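Local structure of putative uncharacterized protein (Ustilago maydis, 4GNX) at residues A[58-64]-A[78-84]; A[7-12]-A[97-101]; A[45-50]-A[72-77]. The protein probably serves as the small, OB-fold subunit of the heterotrimeric replication protein A, the complex that binds single-stranded DNA. One frame throughout, in Å; residues are numbered along the deposited sequence.

Overall arrangement
The three contacts lie in one OB-fold chain, two in the barrel and one where the C-terminal helix meets it. Contact 1 is part of the hairpin of strands 60-68 and 73-81, at its open end. Contact 3 pairs the earlier part of strand 73-81 with strand 44-48. Their centres are 13 Å apart and they touch: Val63 CG2 packs on Ile47 CD1 at 4.1 Å, and Ile79 CD1 on Met49 SD at 3.6 Å. Contact 2, at the first short strand, encloses both others along the chain. Its centre lies 16 Å from contact 1's and 17 Å from contact 3's, across the chain's centre from the latter. Contacts 1 and 2 also face neighbouring subunits.

Contact 1 (A[58-64]-A[78-84]); sequences STFVEVT and QIREFTT
Phe82 sets CG beside its own backbone N (chi1 -37°), and Phe60 CB then lies at the edge of its ring, near the end of a beta hairpin of the OB barrel; the exact position of the ring is doubtful. Strands 60-64 and 78-81 run antiparallel, at 157°. Glu62 and Arg80 form a hydrogen-bonded pair, with Glu62 N 2.8 Å from Arg80 O, in the carbonyl plane, and Arg80 N 2.8 Å from Glu62 O. Thr64 and Gln78 make the next such pair, Thr64 N standing above the plane of the carbonyl whose oxygen, Gln78 O, it meets at 3.0 Å. Val61, Val63 and Ile79 lie on one face of the sheet, where the two valines also touch Met37. On the other face Glu62 carries CG anti to its N (chi1 -174°), an extended start that delivers the carboxylate to the hydroxyls of Tyr90 and Tyr117 of a neighbouring subunit. Tyr117 also meets the Phe82 ring, tying this hairpin face to the assembly. Between the two hydrogen-bonded pairs, Ile79 CA directs its hydrogen at Glu62 O, 3.4 Å away.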
loop_
_atom_site.group_PDB
_atom_site.type_symbol
_atom_site.label_atom_id
_atom_site.label_comp_id
_atom_site.label_asym_id
_atom_site.label_seq_id
_atom_site.Cartn_x
_atom_site.Cartn_y
_atom_site.Cartn_z
ATOM N N SER A 58 -30.874 3.731 7.382
ATOM C CA SER A 58 -29.491 3.340 7.061
ATOM C C SER A 58 -28.939 3.995 5.788
ATOM O O SER A 58 -29.676 4.240 4.840
ATOM C CB SER A 58 -29.386 1.823 6.945
ATOM O OG SER A 58 -29.762 1.392 5.661
ATOM N N THR A 59 -27.637 4.250 5.756
ATOM C CA THR A 59 -27.099 5.145 4.747
ATOM C C THR A 59 -26.641 4.376 3.506
ATOM O O THR A 59 -27.122 4.622 2.399
ATOM C CB THR A 59 -25.973 6.041 5.312
ATOM O OG1 THR A 59 -26.148 6.225 6.725
ATOM C CG2 THR A 59 -25.971 7.395 4.629
ATOM N N PHE A 60 -25.714 3.447 3.691
ATOM C CA PHE A 60 -25.300 2.609 2.583
ATOM C C PHE A 60 -25.760 1.214 2.816
ATOM O O PHE A 60 -25.791 0.739 3.939
ATOM C CB PHE A 60 -23.803 2.602 2.407
ATOM C CG PHE A 60 -23.224 3.944 2.102
ATOM C CD1 PHE A 60 -23.005 4.878 3.119
ATOM C CD2 PHE A 60 -22.867 4.274 0.805
ATOM C CE1 PHE A 60 -22.449 6.113 2.848
ATOM C CE2 PHE A 60 -22.299 5.506 0.528
ATOM C CZ PHE A 60 -22.097 6.428 1.550
ATOM N N VAL A 61 -26.091 0.546 1.727
ATOM C CA VAL A 61 -26.678 -0.765 1.822
ATOM C C VAL A 61 -26.074 -1.715 0.783
ATOM O O VAL A 61 -25.628 -1.264 -0.277
ATOM C CB VAL A 61 -28.190 -0.618 1.649
ATOM C CG1 VAL A 61 -28.523 -0.275 0.205
ATOM C CG2 VAL A 61 -28.896 -1.870 2.104
ATOM N N GLU A 62 -26.008 -3.010 1.097
ATOM C CA GLU A 62 -25.592 -4.016 0.092
ATOM C C GLU A 62 -26.734 -4.960 -0.190
ATOM O O GLU A 62 -27.187 -5.678 0.701
ATOM C CB GLU A 62 -24.349 -4.824 0.512
ATOM C CG GLU A 62 -23.834 -5.748 -0.590
ATOM C CD GLU A 62 -22.798 -6.767 -0.108
ATOM O OE1 GLU A 62 -23.192 -7.874 0.346
ATOM O OE2 GLU A 62 -21.571 -6.491 -0.195
ATOM N N VAL A 63 -27.195 -4.964 -1.437
ATOM C CA VAL A 63 -28.334 -5.820 -1.798
ATOM C C VAL A 63 -27.892 -7.012 -2.596
ATOM O O VAL A 63 -27.138 -6.854 -3.560
ATOM C CB VAL A 63 -29.356 -5.089 -2.671
ATOM C CG1 VAL A 63 -30.439 -6.063 -3.102
ATOM C CG2 VAL A 63 -29.909 -3.890 -1.928
ATOM N N THR A 64 -28.344 -8.192 -2.197
ATOM C CA THR A 64 -28.253 -9.332 -3.081
ATOM C C THR A 64 -29.626 -9.447 -3.705
ATOM O O THR A 64 -30.637 -9.560 -2.999
ATOM C CB THR A 64 -27.826 -10.642 -2.374
ATOM O OG1 THR A 64 -26.549 -10.472 -1.745
ATOM C CG2 THR A 64 -27.674 -11.750 -3.367
ATOM N N GLN A 78 -31.752 -10.576 -0.276
ATOM C CA GLN A 78 -31.207 -10.225 1.041
ATOM C C GLN A 78 -30.640 -8.831 1.063
ATOM O O GLN A 78 -30.407 -8.234 0.031
ATOM C CB GLN A 78 -30.139 -11.215 1.510
ATOM C CG GLN A 78 -30.698 -12.403 2.285
ATOM C CD GLN A 78 -31.274 -12.062 3.679
ATOM O OE1 GLN A 78 -31.158 -12.863 4.628
ATOM N NE2 GLN A 78 -31.920 -10.886 3.805
ATOM N N ILE A 79 -30.429 -8.293 2.250
ATOM C CA ILE A 79 -29.942 -6.924 2.357
ATOM C C ILE A 79 -29.016 -6.741 3.584
ATOM O O ILE A 79 -29.331 -7.206 4.687
ATOM C CB ILE A 79 -31.113 -5.892 2.369
ATOM C CG1 ILE A 79 -32.040 -6.008 1.128
ATOM C CG2 ILE A 79 -30.561 -4.484 2.472
ATOM C CD1 ILE A 79 -33.340 -6.801 1.313
ATOM N N ARG A 80 -27.895 -6.047 3.364
ATOM C CA ARG A 80 -26.857 -5.779 4.363
ATOM C C ARG A 80 -26.659 -4.275 4.695
ATOM O O ARG A 80 -26.478 -3.468 3.797
ATOM C CB ARG A 80 -25.540 -6.338 3.831
ATOM C CG ARG A 80 -24.795 -7.255 4.781
ATOM C CD ARG A 80 -24.691 -6.706 6.213
ATOM N NE ARG A 80 -25.995 -6.620 6.909
ATOM C CZ ARG A 80 -26.193 -6.671 8.232
ATOM N NH1 ARG A 80 -25.184 -6.833 9.091
ATOM N NH2 ARG A 80 -27.433 -6.575 8.694
ATOM N N GLU A 81 -26.652 -3.901 5.969
ATOM C CA GLU A 81 -26.414 -2.508 6.377
ATOM C C GLU A 81 -24.918 -2.119 6.402
ATOM O O GLU A 81 -24.070 -3.005 6.376
ATOM C CB GLU A 81 -27.018 -2.302 7.764
ATOM C CG GLU A 81 -27.642 -0.936 7.988
ATOM C CD GLU A 81 -26.594 0.151 8.015
ATOM O OE1 GLU A 81 -25.796 0.181 8.981
ATOM O OE2 GLU A 81 -26.551 0.952 7.053
ATOM N N PHE A 82 -24.596 -0.813 6.442
ATOM C CA PHE A 82 -23.214 -0.310 6.753
ATOM C C PHE A 82 -23.094 0.961 7.600
ATOM O O PHE A 82 -23.227 0.913 8.812
ATOM C CB PHE A 82 -22.416 -0.046 5.504
ATOM C CG PHE A 82 -22.660 -1.018 4.431
ATOM C CD1 PHE A 82 -22.945 -0.593 3.174
ATOM C CD2 PHE A 82 -22.574 -2.363 4.676
ATOM C CE1 PHE A 82 -23.143 -1.486 2.157
ATOM C CE2 PHE A 82 -22.781 -3.278 3.672
ATOM C CZ PHE A 82 -23.071 -2.832 2.405
ATOM N N THR A 83 -22.836 2.080 6.916
ATOM C CA THR A 83 -22.410 3.406 7.446
ATOM C C THR A 83 -22.414 3.743 8.940
ATOM O O THR A 83 -21.543 3.311 9.710
ATOM C CB THR A 83 -23.252 4.512 6.805
ATOM O OG1 THR A 83 -23.886 3.995 5.625
ATOM C CG2 THR A 83 -22.398 5.802 6.534
ATOM N N THR A 84 -23.392 4.589 9.295
ATOM C CA THR A 84 -23.534 5.244 10.592
ATOM C C THR A 84 -24.977 5.781 10.673
ATOM O O THR A 84 -25.726 5.709 9.684
ATOM C CB THR A 84 -22.560 6.445 10.734
ATOM O OG1 THR A 84 -21.440 6.287 9.850
ATOM C CG2 THR A 84 -22.069 6.614 12.194
#

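Contact 2 (A[7-12]-A[97-101]); sequences LINSSM and ENVVQ
The C-terminal helix that follows the OB barrel packs through Val100 against the first short strand of the fold, at Leu7, and against the turn after it. Val100 is the centre of the contact: its isopropyl group straddles the Leu7 carbonyl, with CG1 3.7 Å and CG2 3.8 Å from Leu7 O. The valine's CG1 lies anti to its N (chi1 163°), which spreads the two methyls toward different neighbours. CG1 reaches Met12 SD at 3.8 Å, the two side chains sliding past each other in opposite directions, while CG2 lies 4.1 Å from Leu7 CG. One helix position earlier, Val99 CG1 meets Leu7 CD2 at 4.1 Å, so the leucine bridges two successive valines. The chain turns over residues 9-12, with Met12 N hydrogen-bonded to Asn9 O at 3.2 Å, and so returns Met12 to the helix. The chain of Glu97 bends at chi2 and lays its carboxylate beside the Asn9 amide, the two planes 18° apart; Glu97 OE1 is also hydrogen-bonded to Ser40 OG. The contact borders the assembly: Leu7 and Val99 also pack on Arg124 and Leu125 of one neighbouring subunit, and Asn98 OD1 is hydrogen-bonded to Arg441 of another, consistent with the helical bundle that joins the three subunits of replication protein A. With no clear hydrogen bond between the segments, the join rests mainly on apolar packing, and the polar side chains, Asn9 and Glu97, sit together at one flank.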
loop_
_atom_site.group_PDB
_atom_site.type_symbol
_atom_site.label_atom_id
_atom_site.label_comp_id
_atom_site.label_asym_id
_atom_site.label_seq_id
_atom_site.Cartn_x
_atom_site.Cartn_y
_atom_site.Cartn_z
ATOM N N LEU A 7 -20.246 -8.554 -8.161
ATOM C CA LEU A 7 -20.386 -7.223 -7.550
ATOM C C LEU A 7 -20.486 -6.268 -8.683
ATOM O O LEU A 7 -19.530 -6.118 -9.444
ATOM C CB LEU A 7 -19.140 -6.863 -6.746
ATOM C CG LEU A 7 -19.247 -5.736 -5.734
ATOM C CD1 LEU A 7 -20.263 -6.055 -4.638
ATOM C CD2 LEU A 7 -17.874 -5.456 -5.149
ATOM N N ILE A 8 -21.626 -5.612 -8.828
ATOM C CA ILE A 8 -21.811 -4.803 -10.018
ATOM C C ILE A 8 -22.239 -3.368 -9.707
ATOM O O ILE A 8 -22.600 -3.048 -8.573
ATOM C CB ILE A 8 -22.750 -5.507 -11.046
ATOM C CG1 ILE A 8 -24.204 -5.433 -10.599
ATOM C CG2 ILE A 8 -22.309 -6.950 -11.291
ATOM C CD1 ILE A 8 -25.160 -5.292 -11.751
ATOM N N ASN A 9 -22.131 -2.506 -10.711
ATOM C CA ASN A 9 -22.695 -1.187 -10.643
ATOM C C ASN A 9 -23.893 -1.135 -11.592
ATOM O O ASN A 9 -24.252 -2.156 -12.188
ATOM C CB ASN A 9 -21.629 -0.120 -10.935
ATOM C CG ASN A 9 -20.933 -0.294 -12.291
ATOM O OD1 ASN A 9 -19.737 -0.034 -12.399
ATOM N ND2 ASN A 9 -21.680 -0.676 -13.331
ATOM N N SER A 10 -24.518 0.033 -11.727
ATOM C CA SER A 10 -25.779 0.131 -12.449
ATOM C C SER A 10 -25.628 -0.145 -13.960
ATOM O O SER A 10 -26.573 -0.588 -14.628
ATOM C CB SER A 10 -26.427 1.494 -12.201
ATOM O OG SER A 10 -25.570 2.575 -12.546
ATOM N N SER A 11 -24.434 0.090 -14.491
ATOM C CA SER A 11 -24.235 -0.018 -15.915
ATOM C C SER A 11 -24.069 -1.467 -16.334
ATOM O O SER A 11 -24.193 -1.792 -17.499
ATOM C CB SER A 11 -23.038 0.806 -16.350
ATOM O OG SER A 11 -21.920 -0.037 -16.459
ATOM N N MET A 12 -23.803 -2.338 -15.382
ATOM C CA MET A 12 -23.647 -3.749 -15.673
ATOM C C MET A 12 -24.959 -4.524 -15.606
ATOM O O MET A 12 -25.006 -5.701 -15.935
ATOM C CB MET A 12 -22.616 -4.366 -14.740
ATOM C CG MET A 12 -21.224 -3.807 -14.979
ATOM S SD MET A 12 -19.983 -4.190 -13.723
ATOM C CE MET A 12 -19.818 -5.972 -13.873
ATOM N N GLU A 97 -16.015 1.609 -6.646
ATOM C CA GLU A 97 -16.090 1.576 -8.089
ATOM C C GLU A 97 -14.912 0.782 -8.612
ATOM O O GLU A 97 -15.052 -0.074 -9.501
ATOM C CB GLU A 97 -16.139 2.979 -8.677
ATOM C CG GLU A 97 -16.196 3.040 -10.205
ATOM C CD GLU A 97 -17.299 2.184 -10.844
ATOM O OE1 GLU A 97 -18.388 2.022 -10.236
ATOM O OE2 GLU A 97 -17.076 1.675 -11.977
ATOM N N ASN A 98 -13.763 1.023 -7.991
ATOM C CA ASN A 98 -12.528 0.416 -8.390
ATOM C C ASN A 98 -12.488 -1.072 -8.145
ATOM O O ASN A 98 -11.947 -1.845 -8.947
ATOM C CB ASN A 98 -11.401 1.108 -7.672
ATOM C CG ASN A 98 -11.001 2.391 -8.358
ATOM O OD1 ASN A 98 -10.430 2.365 -9.448
ATOM N ND2 ASN A 98 -11.303 3.524 -7.736
ATOM N N VAL A 99 -13.066 -1.481 -7.031
ATOM C CA VAL A 99 -13.131 -2.874 -6.714
ATOM C C VAL A 99 -14.046 -3.566 -7.710
ATOM O O VAL A 99 -13.755 -4.672 -8.156
ATOM C CB VAL A 99 -13.612 -3.040 -5.287
ATOM C CG1 VAL A 99 -13.892 -4.509 -4.958
ATOM C CG2 VAL A 99 -12.555 -2.449 -4.376
ATOM N N VAL A 100 -15.132 -2.899 -8.103
ATOM C CA VAL A 100 -16.016 -3.485 -9.111
ATOM C C VAL A 100 -15.233 -3.754 -10.389
ATOM O O VAL A 100 -15.163 -4.899 -10.850
ATOM C CB VAL A 100 -17.223 -2.610 -9.427
ATOM C CG1 VAL A 100 -17.854 -3.044 -10.754
ATOM C CG2 VAL A 100 -18.214 -2.714 -8.292
ATOM N N GLN A 101 -14.623 -2.705 -10.925
ATOM C CA GLN A 101 -13.869 -2.814 -12.132
ATOM C C GLN A 101 -12.790 -3.889 -12.037
ATOM O O GLN A 101 -12.646 -4.707 -12.959
ATOM C CB GLN A 101 -13.246 -1.472 -12.438
ATOM C CG GLN A 101 -14.155 -0.468 -13.110
ATOM C CD GLN A 101 -13.327 0.658 -13.721
ATOM O OE1 GLN A 101 -13.057 1.675 -13.059
ATOM N NE2 GLN A 101 -12.874 0.469 -14.978
#

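Contact 3 (A[45-50]-A[72-77]); sequences VEIAMT and SSFQAN
One face of the Phe74 ring carries the CD1 methyl of Ile47, which sits toward the rim, 4.1 Å from Phe74 CG. Val45 approaches the same ring obliquely, its CG1 3.9 Å from Phe74 CD1, and Leu13, Val21 and Ile23 add further contacts round the phenylalanine. Ile47 and Phe74 lie side by side and point the same way. The isoleucine keeps CG1 beside its own N (chi1 -37°), which leaves CG2 at the partner strand, 3.9 Å from Phe74 CB and 4.0 Å from Ala76 CB; the further turn about CG1 carries CD1 over the ring. The backbones beneath run nearly parallel, the short strands 45-48 and 73-76 making an angle of 32°. This is the parallel closure of the third and fifth strands of a five-stranded OB barrel (44-48 and 73-81), whose other pairings within the barrel are antiparallel. Ala48 is gripped on both its backbone polar atoms: Ala48 N bonds Phe74 O at 2.7 Å, and Ala48 O accepts Ala76 N at 2.9 Å, each nearly along the C=O axis. Toward the start of the strands the pairing loosens, with a weak bond from Glu46 N to Ser72 O and a CA-H contact from Ser73 CA to Glu46 O at 3.4 Å. Beyond Ala48, the bent chain of Met49 folds back until SD rests 4.0 Å from Ala76 CB, and Ala76 also packs on Val63 of strand 60-68.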
loop_
_atom_site.group_PDB
_atom_site.type_symbol
_atom_site.label_atom_id
_atom_site.label_comp_id
_atom_site.label_asym_id
_atom_site.label_seq_id
_atom_site.Cartn_x
_atom_site.Cartn_y
_atom_site.Cartn_z
ATOM N N VAL A 45 -30.719 3.160 -9.157
ATOM C CA VAL A 45 -31.253 1.803 -9.356
ATOM C C VAL A 45 -32.488 1.623 -8.477
ATOM O O VAL A 45 -32.460 1.960 -7.282
ATOM C CB VAL A 45 -30.225 0.701 -8.981
ATOM C CG1 VAL A 45 -30.832 -0.685 -9.116
ATOM C CG2 VAL A 45 -29.007 0.769 -9.869
ATOM N N GLU A 46 -33.558 1.077 -9.064
ATOM C CA GLU A 46 -34.819 0.871 -8.355
ATOM C C GLU A 46 -34.817 -0.541 -7.775
ATOM O O GLU A 46 -34.679 -1.511 -8.519
ATOM C CB GLU A 46 -35.967 1.033 -9.337
ATOM C CG GLU A 46 -36.997 2.093 -8.980
ATOM C CD GLU A 46 -37.995 2.342 -10.114
ATOM O OE1 GLU A 46 -38.368 1.377 -10.820
ATOM O OE2 GLU A 46 -38.417 3.506 -10.308
ATOM N N ILE A 47 -34.944 -0.670 -6.455
ATOM C CA ILE A 47 -34.951 -2.000 -5.822
ATOM C C ILE A 47 -36.294 -2.309 -5.152
ATOM O O ILE A 47 -36.813 -1.508 -4.381
ATOM C CB ILE A 47 -33.834 -2.152 -4.767
ATOM C CG1 ILE A 47 -32.547 -1.438 -5.208
ATOM C CG2 ILE A 47 -33.603 -3.629 -4.446
ATOM C CD1 ILE A 47 -31.349 -2.346 -5.391
ATOM N N ALA A 48 -36.853 -3.471 -5.464
ATOM C CA ALA A 48 -38.102 -3.912 -4.870
ATOM C C ALA A 48 -37.739 -4.686 -3.625
ATOM O O ALA A 48 -37.055 -5.712 -3.685
ATOM C CB ALA A 48 -38.905 -4.768 -5.838
ATOM N N MET A 49 -38.201 -4.175 -2.494
ATOM C CA MET A 49 -37.784 -4.641 -1.194
ATOM C C MET A 49 -38.739 -5.679 -0.590
ATOM O O MET A 49 -39.959 -5.616 -0.787
ATOM C CB MET A 49 -37.653 -3.419 -0.280
ATOM C CG MET A 49 -36.516 -3.471 0.732
ATOM S SD MET A 49 -34.865 -3.801 0.071
ATOM C CE MET A 49 -34.862 -2.667 -1.319
ATOM N N THR A 50 -38.156 -6.637 0.132
ATOM C CA THR A 50 -38.877 -7.584 0.988
ATOM C C THR A 50 -39.734 -6.839 2.028
ATOM O O THR A 50 -39.340 -5.778 2.516
ATOM C CB THR A 50 -37.868 -8.546 1.678
ATOM O OG1 THR A 50 -37.407 -9.497 0.725
ATOM C CG2 THR A 50 -38.474 -9.330 2.821
ATOM N N SER A 72 -33.445 -1.685 -15.356
ATOM C CA SER A 72 -32.611 -1.664 -14.152
ATOM C C SER A 72 -33.455 -1.653 -12.857
ATOM O O SER A 72 -33.351 -0.739 -12.016
ATOM C CB SER A 72 -31.634 -0.481 -14.211
ATOM O OG SER A 72 -32.314 0.753 -14.143
ATOM N N SER A 73 -34.305 -2.674 -12.733
ATOM C CA SER A 73 -35.169 -2.881 -11.571
ATOM C C SER A 73 -34.636 -4.147 -10.933
ATOM O O SER A 73 -33.666 -4.723 -11.429
ATOM C CB SER A 73 -36.648 -3.032 -11.990
ATOM O OG SER A 73 -37.575 -2.575 -10.999
ATOM N N PHE A 74 -35.270 -4.605 -9.857
ATOM C CA PHE A 74 -34.568 -5.489 -8.949
ATOM C C PHE A 74 -35.344 -6.151 -7.830
ATOM O O PHE A 74 -35.873 -5.449 -6.978
ATOM C CB PHE A 74 -33.616 -4.604 -8.252
ATOM C CG PHE A 74 -32.261 -5.080 -8.321
ATOM C CD1 PHE A 74 -31.382 -4.502 -9.213
ATOM C CD2 PHE A 74 -31.863 -6.120 -7.512
ATOM C CE1 PHE A 74 -30.088 -4.937 -9.287
ATOM C CE2 PHE A 74 -30.570 -6.573 -7.578
ATOM C CZ PHE A 74 -29.677 -5.975 -8.464
ATOM N N GLN A 75 -35.357 -7.482 -7.776
ATOM C CA GLN A 75 -36.088 -8.166 -6.710
ATOM C C GLN A 75 -35.097 -8.524 -5.608
ATOM O O GLN A 75 -34.336 -9.467 -5.765
ATOM C CB GLN A 75 -36.886 -9.394 -7.237
ATOM C CG GLN A 75 -37.826 -10.086 -6.231
ATOM C CD GLN A 75 -39.082 -10.758 -6.843
ATOM O OE1 GLN A 75 -39.137 -11.068 -8.045
ATOM N NE2 GLN A 75 -40.105 -10.991 -5.997
ATOM N N ALA A 76 -35.108 -7.760 -4.508
ATOM C CA ALA A 76 -34.213 -8.020 -3.377
ATOM C C ALA A 76 -34.446 -9.395 -2.774
ATOM O O ALA A 76 -35.572 -9.747 -2.466
ATOM C CB ALA A 76 -34.348 -6.939 -2.300
ATOM N N ASN A 77 -33.365 -10.160 -2.618
ATOM C CA ASN A 77 -33.388 -11.417 -1.880
ATOM C C ASN A 77 -32.965 -11.110 -0.439
ATOM O O ASN A 77 -33.738 -11.309 0.500
ATOM C CB ASN A 77 -32.496 -12.489 -2.550
ATOM C CG ASN A 77 -33.079 -13.034 -3.885
ATOM O OD1 ASN A 77 -34.304 -13.103 -4.086
ATOM N ND2 ASN A 77 -32.193 -13.457 -4.792
#